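Long-range contacts in beta-Ala-His dipeptidase (Homo sapiens, PDB 3DLJ), which hydrolyses Xaa-His dipeptides, above all carnosine and anserine, as a secreted metallopeptidase that binds two zinc ions per subunit: residues D61-L66 with A150-V155; A68-V73 with I92-G97; K102-F107 with P166-F171; A183-V188 with A432-E437; V444-G449 with K472-F477. All blocks are in the same frame, centred on the assembly; numbering follows the deposited sequence.

Interaction 1 of 5, residues D61-L66 with A150-V155; sequences DTLQRL and AWINAV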
# COMPACT_ATOMS: atom_id res chain seq x y z
N ASP A 61 -9.77 -10.94 19.05
CA ASP A 61 -9.88 -10.91 20.51
C ASP A 61 -9.74 -9.50 21.05
O ASP A 61 -10.45 -9.12 21.99
CB ASP A 61 -8.88 -11.84 21.21
CG ASP A 61 -9.05 -11.83 22.72
OD1 ASP A 61 -10.20 -12.05 23.20
OD2 ASP A 61 -8.05 -11.56 23.44
N THR A 62 -8.84 -8.73 20.45
CA THR A 62 -8.65 -7.33 20.83
C THR A 62 -9.93 -6.52 20.67
O THR A 62 -10.28 -5.74 21.56
CB THR A 62 -7.50 -6.68 20.02
OG1 THR A 62 -6.28 -7.26 20.45
CG2 THR A 62 -7.43 -5.16 20.25
N LEU A 63 -10.62 -6.70 19.55
CA LEU A 63 -11.87 -5.99 19.26
C LEU A 63 -13.01 -6.39 20.18
O LEU A 63 -13.75 -5.54 20.63
CB LEU A 63 -12.27 -6.16 17.78
CG LEU A 63 -11.31 -5.54 16.77
CD1 LEU A 63 -11.80 -5.71 15.33
CD2 LEU A 63 -11.04 -4.07 17.09
N GLN A 64 -13.13 -7.69 20.47
CA GLN A 64 -14.11 -8.18 21.43
C GLN A 64 -13.92 -7.60 22.84
O GLN A 64 -14.89 -7.22 23.51
CB GLN A 64 -14.04 -9.70 21.52
CG GLN A 64 -14.62 -10.45 20.34
CD GLN A 64 -15.01 -11.88 20.69
OE1 GLN A 64 -15.35 -12.18 21.83
NE2 GLN A 64 -14.97 -12.77 19.69
N ARG A 65 -12.66 -7.56 23.28
CA ARG A 65 -12.34 -7.03 24.60
C ARG A 65 -12.69 -5.55 24.70
O ARG A 65 -12.99 -5.06 25.78
CB ARG A 65 -10.87 -7.29 24.96
CG ARG A 65 -10.56 -8.78 25.22
CD ARG A 65 -9.18 -9.01 25.84
N LEU A 66 -12.68 -4.86 23.56
CA LEU A 66 -13.08 -3.45 23.45
C LEU A 66 -14.59 -3.24 23.51
O LEU A 66 -15.05 -2.12 23.72
CB LEU A 66 -12.57 -2.86 22.12
CG LEU A 66 -11.15 -2.31 22.17
CD1 LEU A 66 -10.94 -1.26 21.09
CD2 LEU A 66 -10.83 -1.75 23.59
N ALA A 150 -3.30 2.29 15.94
CA ALA A 150 -3.56 3.68 16.27
C ALA A 150 -5.07 3.97 16.31
O ALA A 150 -5.55 4.66 17.23
CB ALA A 150 -2.86 4.61 15.30
N TRP A 151 -5.80 3.44 15.33
CA TRP A 151 -7.26 3.47 15.26
C TRP A 151 -7.89 2.72 16.41
O TRP A 151 -8.77 3.26 17.10
CB TRP A 151 -7.77 2.88 13.91
CG TRP A 151 -9.27 2.94 13.72
CD1 TRP A 151 -10.18 1.99 14.10
CD2 TRP A 151 -10.04 4.00 13.10
NE1 TRP A 151 -11.46 2.39 13.76
CE2 TRP A 151 -11.40 3.60 13.13
CE3 TRP A 151 -9.70 5.23 12.49
CZ2 TRP A 151 -12.43 4.40 12.60
CZ3 TRP A 151 -10.74 6.02 11.96
CH2 TRP A 151 -12.08 5.59 12.02
N ILE A 152 -7.44 1.48 16.63
CA ILE A 152 -7.94 0.66 17.75
C ILE A 152 -7.64 1.29 19.11
O ILE A 152 -8.48 1.26 20.02
CB ILE A 152 -7.41 -0.81 17.68
CG1 ILE A 152 -8.15 -1.60 16.58
CG2 ILE A 152 -7.53 -1.51 19.06
CD1 ILE A 152 -7.49 -2.94 16.17
N ASN A 153 -6.43 1.83 19.26
CA ASN A 153 -6.02 2.47 20.51
C ASN A 153 -6.86 3.72 20.80
O ASN A 153 -7.28 3.90 21.92
CB ASN A 153 -4.51 2.78 20.53
CG ASN A 153 -3.64 1.51 20.55
OD1 ASN A 153 -4.09 0.45 20.92
ND2 ASN A 153 -2.38 1.63 20.15
N ALA A 154 -7.11 4.57 19.79
CA ALA A 154 -8.07 5.68 19.92
C ALA A 154 -9.44 5.26 20.50
O ALA A 154 -9.95 5.89 21.45
CB ALA A 154 -8.26 6.42 18.57
N VAL A 155 -10.04 4.22 19.92
CA VAL A 155 -11.30 3.66 20.43
C VAL A 155 -11.17 3.21 21.88
O VAL A 155 -12.05 3.47 22.69
CB VAL A 155 -11.80 2.46 19.57
CG1 VAL A 155 -12.98 1.78 20.26
CG2 VAL A 155 -12.20 2.90 18.19
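Ile152 projects from helix 141-160 into a fork made by Thr62 and Leu63 of helix 46-65 and Leu66 just after them, and its branches are shared out among the three. CG1, which lies anti to the carbonyl carbon (chi1 -75°), and CD1 both meet Leu63 CD2, the CG1 distance being 3.8 Å; the two side chains cross at about a right angle. The other branch, CG2, meets Thr62 CG2 at 3.8 Å and Leu66 CD1 at 4.0 Å. One turn on, the same Leu66 CD1 reaches Val155 CG1 at 3.8 Å and also lies 3.7 Å from the carbonyl O of Ile152.

The tight part centres on Ile152, buried with Leu63 against it; Val155, also buried, meets Leu66. Thr62 and Leu66 pack as closely but are partly exposed, and solvent lies on the side of Asp61, Gln64 and Arg65. The hydroxyl of Thr62 is bonded to Val58 O in its own helix, which keeps its methyl for Ile152. An alanine in place of Ile152 would probably open a gap between the helices and leave Thr62 CG2 and Leu63 CD2 without their partners here.

Leu63 also touches Ile92 and Ala94, and Val155 touches Leu96, so the two helices pack side by side on one face of the central sheet, as in the alpha/beta catalytic domain of M20 peptidases.

Interaction 2 of 5, residues A68-V73 with I92-G97; sequences ARVASV and ILAELG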
# COMPACT_ATOMS: atom_id res chain seq x y z
N ALA A 68 -16.73 -4.73 20.90
CA ALA A 68 -17.28 -4.96 19.56
C ALA A 68 -17.93 -6.34 19.40
O ALA A 68 -17.44 -7.34 19.96
CB ALA A 68 -16.18 -4.76 18.51
N ARG A 69 -19.04 -6.39 18.66
CA ARG A 69 -19.54 -7.65 18.08
C ARG A 69 -18.56 -8.01 16.95
O ARG A 69 -18.37 -7.23 16.03
CB ARG A 69 -20.98 -7.50 17.54
CG ARG A 69 -21.63 -8.81 17.06
CD ARG A 69 -23.00 -8.64 16.36
NE ARG A 69 -22.94 -7.84 15.13
CZ ARG A 69 -22.43 -8.25 13.96
NH1 ARG A 69 -21.90 -9.47 13.83
NH2 ARG A 69 -22.42 -7.42 12.91
N VAL A 70 -17.92 -9.18 17.05
CA VAL A 70 -16.87 -9.58 16.10
C VAL A 70 -17.25 -10.84 15.33
O VAL A 70 -17.62 -11.85 15.93
CB VAL A 70 -15.51 -9.86 16.80
CG1 VAL A 70 -14.43 -10.26 15.77
CG2 VAL A 70 -15.07 -8.65 17.62
N ALA A 71 -17.17 -10.78 14.00
CA ALA A 71 -17.27 -12.01 13.21
C ALA A 71 -15.97 -12.24 12.43
O ALA A 71 -15.52 -11.34 11.72
CB ALA A 71 -18.46 -11.96 12.26
N SER A 72 -15.37 -13.42 12.59
CA SER A 72 -14.24 -13.82 11.77
C SER A 72 -14.79 -14.75 10.70
O SER A 72 -15.15 -15.90 10.99
CB SER A 72 -13.16 -14.53 12.60
OG SER A 72 -12.92 -13.84 13.83
N VAL A 73 -14.88 -14.23 9.48
CA VAL A 73 -15.51 -14.89 8.34
C VAL A 73 -14.57 -15.89 7.67
O VAL A 73 -13.49 -15.52 7.19
CB VAL A 73 -15.95 -13.84 7.28
CG1 VAL A 73 -16.59 -14.51 6.07
CG2 VAL A 73 -16.86 -12.79 7.90
N ILE A 92 -12.06 -10.18 9.53
CA ILE A 92 -12.80 -9.67 10.65
C ILE A 92 -13.82 -8.67 10.16
O ILE A 92 -13.47 -7.73 9.44
CB ILE A 92 -11.90 -9.04 11.72
CG1 ILE A 92 -11.05 -10.13 12.37
CG2 ILE A 92 -12.75 -8.25 12.76
CD1 ILE A 92 -9.99 -9.60 13.28
N LEU A 93 -15.08 -8.92 10.52
CA LEU A 93 -16.16 -7.96 10.32
C LEU A 93 -16.76 -7.62 11.68
O LEU A 93 -17.54 -8.41 12.22
CB LEU A 93 -17.24 -8.54 9.40
CG LEU A 93 -16.92 -8.77 7.92
CD1 LEU A 93 -18.17 -9.28 7.23
CD2 LEU A 93 -16.45 -7.49 7.26
N ALA A 94 -16.39 -6.45 12.21
CA ALA A 94 -16.72 -6.07 13.59
C ALA A 94 -17.53 -4.77 13.68
O ALA A 94 -17.30 -3.84 12.90
CB ALA A 94 -15.45 -5.96 14.42
N GLU A 95 -18.48 -4.71 14.62
CA GLU A 95 -19.25 -3.49 14.89
C GLU A 95 -19.18 -3.08 16.36
O GLU A 95 -19.40 -3.89 17.26
CB GLU A 95 -20.71 -3.58 14.36
CG GLU A 95 -21.80 -4.11 15.31
CD GLU A 95 -23.21 -4.20 14.67
OE1 GLU A 95 -23.79 -5.31 14.60
OE2 GLU A 95 -23.75 -3.16 14.25
N LEU A 96 -18.86 -1.81 16.60
CA LEU A 96 -18.86 -1.24 17.94
C LEU A 96 -19.94 -0.17 18.05
O LEU A 96 -19.73 0.99 17.68
CB LEU A 96 -17.47 -0.67 18.27
CG LEU A 96 -17.24 -0.04 19.65
CD1 LEU A 96 -17.39 -1.04 20.78
CD2 LEU A 96 -15.87 0.58 19.67
N GLY A 97 -21.10 -0.56 18.57
CA GLY A 97 -22.27 0.31 18.62
C GLY A 97 -23.16 0.21 17.39
O GLY A 97 -22.67 0.11 16.25
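Arg69 and Glu95 face each other as a hydrogen-bonded pair and are joined twice, by backbone and by side chain. Arg69 N donates to Glu95 O at 2.9 Å, and Glu95 N returns a bond to Arg69 O. Beyond them, the guanidinium grips a single carboxylate oxygen side-on: Arg69 NE to Glu95 OE1 is 2.7 Å, and Arg69 NH2 to the same OE1 is 3.0 Å. OE1 lies in the guanidinium plane, yet the two flat groups stand 86° apart; NE uses the anti lone pair of OE1, whereas NH2 comes from above the carboxylate plane. The bend at chi3 of Arg69 (62°) turns NE back towards this oxygen.

The strands form an antiparallel ladder at the rim of the six-stranded sheet, 69-73 being its outermost strand on this side. Ala71 N donates to Leu93 O at 3.0 Å, and Leu93 N to Ala71 O at 2.7 Å in a nearly straight bond (175°). The alternate backbone groups of 92-96 turn to strand 168-174, where Ile92, Ala94 and Leu96 bond to Ile173, Phe171 and Ile169.

Val70 fills the face beneath helix 46-65, its CG1 4.0 Å from Ile92 CG2. On the face of Arg69 and Glu95, Val73 CG2 packs against Leu93 CD1 at 3.8 Å.

Interaction 3 of 5, residues K102-F107 with P166-F171; sequences KGTVCF and PVNIKF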
# COMPACT_ATOMS: atom_id res chain seq x y z
N LYS A 102 -27.03 7.74 16.08
CA LYS A 102 -25.63 8.00 15.71
C LYS A 102 -25.35 7.66 14.26
O LYS A 102 -25.97 6.75 13.70
CB LYS A 102 -24.69 7.18 16.60
CG LYS A 102 -24.54 7.72 17.98
CD LYS A 102 -23.48 7.00 18.77
CE LYS A 102 -23.51 7.50 20.20
NZ LYS A 102 -23.02 6.46 21.15
N GLY A 103 -24.42 8.39 13.64
CA GLY A 103 -23.90 7.99 12.33
C GLY A 103 -22.96 6.80 12.50
O GLY A 103 -22.60 6.44 13.64
N THR A 104 -22.55 6.19 11.37
CA THR A 104 -21.66 5.03 11.39
C THR A 104 -20.47 5.17 10.43
O THR A 104 -20.65 5.42 9.24
CB THR A 104 -22.41 3.72 11.06
OG1 THR A 104 -23.47 3.51 12.00
CG2 THR A 104 -21.45 2.50 11.08
N VAL A 105 -19.27 4.98 10.98
CA VAL A 105 -18.01 5.01 10.22
C VAL A 105 -17.35 3.63 10.18
O VAL A 105 -17.24 2.96 11.21
CB VAL A 105 -16.99 6.05 10.83
CG1 VAL A 105 -15.73 6.09 10.03
CG2 VAL A 105 -17.62 7.46 10.91
N CYS A 106 -16.88 3.22 9.00
CA CYS A 106 -16.22 1.93 8.86
C CYS A 106 -14.73 2.09 8.58
O CYS A 106 -14.33 2.91 7.77
CB CYS A 106 -16.89 1.10 7.76
SG CYS A 106 -16.26 -0.60 7.63
N PHE A 107 -13.91 1.29 9.25
CA PHE A 107 -12.46 1.33 9.03
C PHE A 107 -11.96 0.05 8.38
O PHE A 107 -12.25 -1.04 8.84
CB PHE A 107 -11.73 1.52 10.37
CG PHE A 107 -10.23 1.49 10.26
CD1 PHE A 107 -9.52 2.64 9.95
CD2 PHE A 107 -9.53 0.31 10.49
CE1 PHE A 107 -8.12 2.60 9.87
CE2 PHE A 107 -8.14 0.27 10.39
CZ PHE A 107 -7.44 1.41 10.08
N PRO A 166 -18.59 9.16 19.75
CA PRO A 166 -19.46 10.03 18.94
C PRO A 166 -20.19 9.35 17.76
O PRO A 166 -21.31 9.76 17.38
CB PRO A 166 -18.48 11.08 18.43
CG PRO A 166 -17.37 11.10 19.47
CD PRO A 166 -17.21 9.66 19.80
N VAL A 167 -19.56 8.34 17.17
CA VAL A 167 -20.13 7.58 16.06
C VAL A 167 -20.09 6.09 16.38
O VAL A 167 -19.28 5.66 17.21
CB VAL A 167 -19.36 7.85 14.73
CG1 VAL A 167 -19.61 9.27 14.23
CG2 VAL A 167 -17.84 7.60 14.90
N ASN A 168 -20.98 5.31 15.76
CA ASN A 168 -20.82 3.86 15.71
C ASN A 168 -19.57 3.57 14.86
O ASN A 168 -19.22 4.34 13.96
CB ASN A 168 -22.05 3.15 15.12
CG ASN A 168 -23.35 3.44 15.89
OD1 ASN A 168 -23.45 3.23 17.10
ND2 ASN A 168 -24.36 3.89 15.16
N ILE A 169 -18.88 2.49 15.17
CA ILE A 169 -17.67 2.15 14.43
C ILE A 169 -17.73 0.71 13.96
O ILE A 169 -17.99 -0.21 14.74
CB ILE A 169 -16.39 2.39 15.26
CG1 ILE A 169 -16.28 3.89 15.60
CG2 ILE A 169 -15.14 1.90 14.51
CD1 ILE A 169 -15.04 4.26 16.41
N LYS A 170 -17.50 0.56 12.67
CA LYS A 170 -17.35 -0.73 12.06
C LYS A 170 -15.89 -0.95 11.65
O LYS A 170 -15.16 -0.00 11.31
CB LYS A 170 -18.35 -0.90 10.90
CG LYS A 170 -19.79 -1.10 11.38
CD LYS A 170 -20.77 -1.51 10.28
CE LYS A 170 -22.01 -2.14 10.90
NZ LYS A 170 -23.25 -2.15 10.04
N PHE A 171 -15.46 -2.21 11.72
CA PHE A 171 -14.11 -2.58 11.29
C PHE A 171 -14.22 -3.69 10.27
O PHE A 171 -14.94 -4.67 10.50
CB PHE A 171 -13.24 -3.08 12.46
CG PHE A 171 -13.34 -2.25 13.73
CD1 PHE A 171 -14.45 -2.33 14.57
CD2 PHE A 171 -12.27 -1.45 14.13
CE1 PHE A 171 -14.52 -1.61 15.75
CE2 PHE A 171 -12.32 -0.73 15.31
CZ PHE A 171 -13.45 -0.79 16.13
O HOH W 1 -22.56 3.67 19.51
O HOH W 2 -22.73 9.97 15.17
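Asn168 sits beside Thr104 in a parallel strand pair and binds it with its amide. From CB, which lies 3.4 Å from Thr104 OG1, the side chain turns with CG anti to the carbonyl carbon (chi1 -58°) and 3.8 Å from Gly103 O. At the tip the two amide atoms part. ND2 donates to Thr104 OG1 at 3.3 Å, a long bond with the hydroxyl oxygen close to the amide plane, and a second bond from ND2 goes to Asp99 O. ND2 also packs against Lys102 CB. OD1 accepts a hydrogen bond from a water 2.6 Å away, and that water in turn accepts from Lys102 NZ, whose salt-bridge partner is Asp164. Both ends of the amide are therefore engaged, which fixes its rotation.

Behind this tip the backbones are stitched by four bonds in the staggered pattern of parallel strands. Asn168 N donates to Gly103 O, Val105 N to Asn168 O, Lys170 N to Val105 O and Phe107 N to Lys170 O, the last at 2.7 Å. A second water bridges Gly103 N and Pro166 O. On the face of Asn168, Lys170 CG rests 4.0 Å from Thr104 CG2, and Lys170 CB meets Cys106 SG at 3.9 Å.

On the opposite face Val105 CG2 meets Val167 CG2 at 4.0 Å. That face is covered by helices 141-160 and 464-482: Phe107 stacks on Trp151, Ile169 reaches Trp151, Val155 and Phe478, and Val105 touches Met481. Strands 91-96 and 201-204 flank the pair within the sheet.

Interaction 4 of 5, residues A183-V188 with A432-E437; sequences ALEELV and AKMFQE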
# COMPACT_ATOMS: atom_id res chain seq x y z
N ALA A 183 -10.30 -13.20 -2.34
CA ALA A 183 -11.65 -13.47 -1.84
C ALA A 183 -12.33 -12.29 -1.14
O ALA A 183 -13.47 -12.42 -0.69
CB ALA A 183 -11.66 -14.72 -0.94
N LEU A 184 -11.66 -11.14 -1.05
CA LEU A 184 -12.26 -9.99 -0.35
C LEU A 184 -13.46 -9.42 -1.13
O LEU A 184 -14.56 -9.28 -0.57
CB LEU A 184 -11.23 -8.90 0.02
CG LEU A 184 -11.73 -7.84 1.02
CD1 LEU A 184 -12.16 -8.44 2.38
CD2 LEU A 184 -10.70 -6.76 1.21
N GLU A 185 -13.24 -9.15 -2.42
CA GLU A 185 -14.27 -8.55 -3.30
C GLU A 185 -15.62 -9.28 -3.30
O GLU A 185 -16.67 -8.65 -3.25
CB GLU A 185 -13.71 -8.39 -4.71
CG GLU A 185 -14.55 -7.54 -5.65
CD GLU A 185 -13.96 -7.46 -7.06
OE1 GLU A 185 -12.77 -7.08 -7.19
OE2 GLU A 185 -14.68 -7.78 -8.03
N GLU A 186 -15.60 -10.62 -3.34
CA GLU A 186 -16.82 -11.43 -3.24
C GLU A 186 -17.52 -11.31 -1.88
O GLU A 186 -18.76 -11.33 -1.82
CB GLU A 186 -16.53 -12.91 -3.56
N LEU A 187 -16.74 -11.21 -0.81
CA LEU A 187 -17.31 -11.00 0.52
C LEU A 187 -17.92 -9.62 0.63
O LEU A 187 -19.00 -9.46 1.19
CB LEU A 187 -16.26 -11.20 1.64
CG LEU A 187 -16.75 -10.98 3.09
CD1 LEU A 187 -17.80 -12.03 3.50
CD2 LEU A 187 -15.59 -10.93 4.07
N VAL A 188 -17.20 -8.62 0.10
CA VAL A 188 -17.68 -7.23 0.09
C VAL A 188 -19.00 -7.16 -0.67
O VAL A 188 -20.00 -6.67 -0.13
CB VAL A 188 -16.63 -6.26 -0.53
CG1 VAL A 188 -17.28 -4.96 -0.95
CG2 VAL A 188 -15.51 -5.99 0.49
N ALA A 432 -9.41 0.95 -2.19
CA ALA A 432 -10.14 2.21 -2.34
C ALA A 432 -11.11 2.14 -3.53
O ALA A 432 -12.29 2.47 -3.40
CB ALA A 432 -9.17 3.37 -2.49
N LYS A 433 -10.59 1.67 -4.67
CA LYS A 433 -11.35 1.44 -5.89
C LYS A 433 -12.47 0.42 -5.67
O LYS A 433 -13.62 0.67 -6.02
CB LYS A 433 -10.37 0.98 -6.99
CG LYS A 433 -10.88 1.07 -8.43
CD LYS A 433 -11.22 2.50 -8.80
CE LYS A 433 -11.08 2.73 -10.27
NZ LYS A 433 -11.69 4.05 -10.62
N MET A 434 -12.14 -0.72 -5.05
CA MET A 434 -13.12 -1.76 -4.72
C MET A 434 -14.32 -1.29 -3.89
O MET A 434 -15.47 -1.61 -4.22
CB MET A 434 -12.43 -2.93 -4.03
CG MET A 434 -13.37 -4.06 -3.64
SD MET A 434 -12.54 -5.16 -2.48
CE MET A 434 -11.06 -5.61 -3.43
N PHE A 435 -14.08 -0.55 -2.80
CA PHE A 435 -15.19 0.03 -2.03
C PHE A 435 -16.03 1.01 -2.87
O PHE A 435 -17.23 1.12 -2.66
CB PHE A 435 -14.73 0.70 -0.72
CG PHE A 435 -14.41 -0.27 0.38
CD1 PHE A 435 -15.38 -1.13 0.88
CD2 PHE A 435 -13.13 -0.32 0.92
CE1 PHE A 435 -15.08 -2.03 1.91
CE2 PHE A 435 -12.81 -1.21 1.95
CZ PHE A 435 -13.79 -2.07 2.44
N GLN A 436 -15.38 1.70 -3.81
CA GLN A 436 -16.09 2.63 -4.71
C GLN A 436 -16.97 1.91 -5.75
O GLN A 436 -18.07 2.37 -6.06
CB GLN A 436 -15.11 3.58 -5.41
CG GLN A 436 -15.72 4.90 -5.86
CD GLN A 436 -14.74 5.78 -6.62
OE1 GLN A 436 -14.31 5.45 -7.74
NE2 GLN A 436 -14.36 6.90 -6.00
N GLU A 437 -16.48 0.79 -6.28
CA GLU A 437 -17.20 0.02 -7.30
C GLU A 437 -18.36 -0.81 -6.74
O GLU A 437 -19.45 -0.82 -7.32
CB GLU A 437 -16.24 -0.90 -8.08
CG GLU A 437 -15.11 -0.19 -8.83
CD GLU A 437 -15.61 0.72 -9.94
OE1 GLU A 437 -15.92 1.91 -9.66
OE2 GLU A 437 -15.70 0.25 -11.09
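Met434 bridges two helices of the catalytic domain, reaching from helix 430-438 onto the start of helix 184-191. The short segments run in roughly the same direction, at 29° to each other, and their axes come no closer than 10.7 Å, so this is a helix-helix contact bridged mainly by the long side chain of Met434.

The conformation of Met434 makes the bridge. CG lies anti to the backbone N (chi1 179°) and chi2 continues the extended course, carrying the sulfur out to the other helix. The chain then bends at chi3 (-56°), which folds the methyl CE back until it lies 4.0 Å from Glu185 CB. SD meets the backbone of that helix, 3.9 Å from Glu185 CA, and has Leu184 CD2 at 4.4 Å and Val188 CG2 at 4.3 Å. The sulfur thus lies among three residues on one side of that helix.

Glu185 is also extended, with CG anti to the backbone N; its aliphatic part runs obliquely past Met434, while the residue itself is exposed at the outer side of the contact. The buried side belongs to Leu184, Val188 and Phe435. Leu184 also touches Ile431 of helix 430-438 and Glu174 of strand 168-174, and its side chain lies about 7 Å from that of Glu177, probably the catalytic proton acceptor. Phe435 packs on Ile172 and Val443. No hydrogen bond joins the two segments. Beyond Met434, Val188 CG2 meets the Phe435 ring obliquely, its nearest ring atom being CE1 at 4.2 Å.

Interaction 5 of 5, residues V444-G449 with K472-F477; sequences VLIPLG and KLFAAF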
# COMPACT_ATOMS: atom_id res chain seq x y z
N VAL A 444 -12.17 7.83 2.59
CA VAL A 444 -11.20 8.88 2.94
C VAL A 444 -9.85 8.28 3.32
O VAL A 444 -9.77 7.40 4.19
CB VAL A 444 -11.74 9.83 4.06
CG1 VAL A 444 -12.20 9.03 5.27
CG2 VAL A 444 -10.69 10.87 4.47
N LEU A 445 -8.79 8.73 2.67
CA LEU A 445 -7.46 8.24 3.00
C LEU A 445 -6.74 9.17 3.97
O LEU A 445 -6.37 10.29 3.62
CB LEU A 445 -6.61 7.99 1.75
CG LEU A 445 -7.20 7.16 0.62
CD1 LEU A 445 -6.24 7.18 -0.53
CD2 LEU A 445 -7.49 5.74 1.04
N ILE A 446 -6.54 8.69 5.19
CA ILE A 446 -5.82 9.44 6.22
C ILE A 446 -4.44 8.81 6.47
O ILE A 446 -4.32 7.86 7.21
CB ILE A 446 -6.64 9.54 7.54
CG1 ILE A 446 -8.10 9.94 7.23
CG2 ILE A 446 -5.99 10.53 8.49
CD1 ILE A 446 -9.04 10.00 8.44
N PRO A 447 -3.40 9.38 5.85
CA PRO A 447 -2.06 8.85 6.00
C PRO A 447 -1.54 9.11 7.42
O PRO A 447 -1.72 10.20 7.93
CB PRO A 447 -1.25 9.62 4.95
CG PRO A 447 -2.03 10.90 4.70
CD PRO A 447 -3.46 10.57 4.98
N LEU A 448 -0.94 8.09 8.05
CA LEU A 448 -0.22 8.27 9.33
C LEU A 448 1.30 8.19 9.16
O LEU A 448 2.05 8.70 10.00
CB LEU A 448 -0.66 7.26 10.40
CG LEU A 448 -2.02 7.34 11.10
CD1 LEU A 448 -1.97 6.67 12.48
CD2 LEU A 448 -2.45 8.76 11.22
N GLY A 449 1.73 7.58 8.06
CA GLY A 449 3.15 7.39 7.82
C GLY A 449 3.93 8.60 7.36
O GLY A 449 3.39 9.51 6.74
N LYS A 472 -4.41 10.26 18.40
CA LYS A 472 -5.18 11.47 18.71
C LYS A 472 -5.99 12.01 17.54
O LYS A 472 -7.13 12.49 17.72
CB LYS A 472 -4.26 12.56 19.22
CG LYS A 472 -3.70 12.27 20.58
CD LYS A 472 -2.36 12.91 20.73
CE LYS A 472 -1.84 12.78 22.12
NZ LYS A 472 -0.92 13.90 22.35
N LEU A 473 -5.39 11.94 16.34
CA LEU A 473 -6.04 12.34 15.11
C LEU A 473 -7.32 11.54 14.91
O LEU A 473 -8.39 12.09 14.61
CB LEU A 473 -5.11 12.14 13.90
CG LEU A 473 -5.68 12.40 12.51
CD1 LEU A 473 -6.08 13.83 12.44
CD2 LEU A 473 -4.68 12.10 11.42
N PHE A 474 -7.21 10.22 15.07
CA PHE A 474 -8.37 9.37 14.96
C PHE A 474 -9.44 9.70 16.02
O PHE A 474 -10.64 9.70 15.73
CB PHE A 474 -7.95 7.88 14.98
CG PHE A 474 -7.26 7.40 13.72
CD1 PHE A 474 -7.54 7.97 12.47
CD2 PHE A 474 -6.34 6.34 13.78
CE1 PHE A 474 -6.90 7.51 11.29
CE2 PHE A 474 -5.68 5.85 12.59
CZ PHE A 474 -5.97 6.43 11.36
N ALA A 475 -9.00 9.94 17.26
CA ALA A 475 -9.92 10.38 18.34
C ALA A 475 -10.73 11.66 17.98
O ALA A 475 -11.97 11.69 18.06
CB ALA A 475 -9.15 10.57 19.64
N ALA A 476 -10.02 12.71 17.55
CA ALA A 476 -10.66 13.95 17.08
C ALA A 476 -11.66 13.70 15.92
O ALA A 476 -12.73 14.32 15.85
CB ALA A 476 -9.60 14.97 16.66
N PHE A 477 -11.28 12.77 15.03
CA PHE A 477 -12.01 12.46 13.82
C PHE A 477 -13.36 11.82 14.12
O PHE A 477 -14.37 12.18 13.50
CB PHE A 477 -11.14 11.58 12.91
CG PHE A 477 -11.79 11.18 11.62
CD1 PHE A 477 -12.02 12.11 10.61
CD2 PHE A 477 -12.16 9.86 11.40
CE1 PHE A 477 -12.60 11.73 9.39
CE2 PHE A 477 -12.76 9.48 10.20
CZ PHE A 477 -12.97 10.42 9.19
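Ile446 makes the one CH-pi contact here, laying its CD1 over the centre of the Phe477 ring, 4.0 Å from the centroid and 8° off the ring normal. Phe477 CG lies anti to the backbone N (chi1 179°), which sends the side chain toward segment 444-449. Val444 CG1 approaches the same ring obliquely, 4.2 Å from Phe477 CZ.

The remaining contacts are aliphatic or aliphatic-aromatic. Ile446 turns its other branch to Leu473, with CG2 3.6 Å from Leu473 CD2. Leu448 CD2 meets that same Leu473 methyl at 4.0 Å, the two leucines sliding past each other in opposite directions. Leu448 and Phe474 instead reach tip to tip, Leu448 CD1 lying 3.8 Å from Phe474 CE2. An alanine at Leu448 would probably leave the end of the Phe474 ring and Leu473 CD2 without these partners and open a gap beside them.

No hydrogen bond joins the segments; the carbonyls of 446-448 are bound by Ser205, Trp209 and Asn466. The arrangement is that of a sheet-edge strand and the loop after it covered by the C-terminal helix 464-482, in the alpha/beta core of an M20-family zinc peptidase, with the side chain of Leu448 about 11 Å from a zinc ion.

In the fold
All five contacts belong to the zinc-binding catalytic domain. Interactions 2 and 3 lie in one six-stranded sheet, their centres about 12 Å apart, and are joined where strands 91-96 and 168-174 pair; interaction 5 reaches the far outermost strand, 444-445. Interaction 1 packs helices on one face, touching interactions 2, 3 and 5, with Trp151 meeting Phe107, Phe171 and Phe474. Interaction 4 meets interaction 2 through Val73 and Leu187, and its centre is about 24 Å from that of interaction 1. Along the chain, interaction 2 falls within the span of interaction 1, interaction 3 alternates with it, and interactions 4 and 5 follow. N- and C-terminal parts thus build one core beside the zinc site.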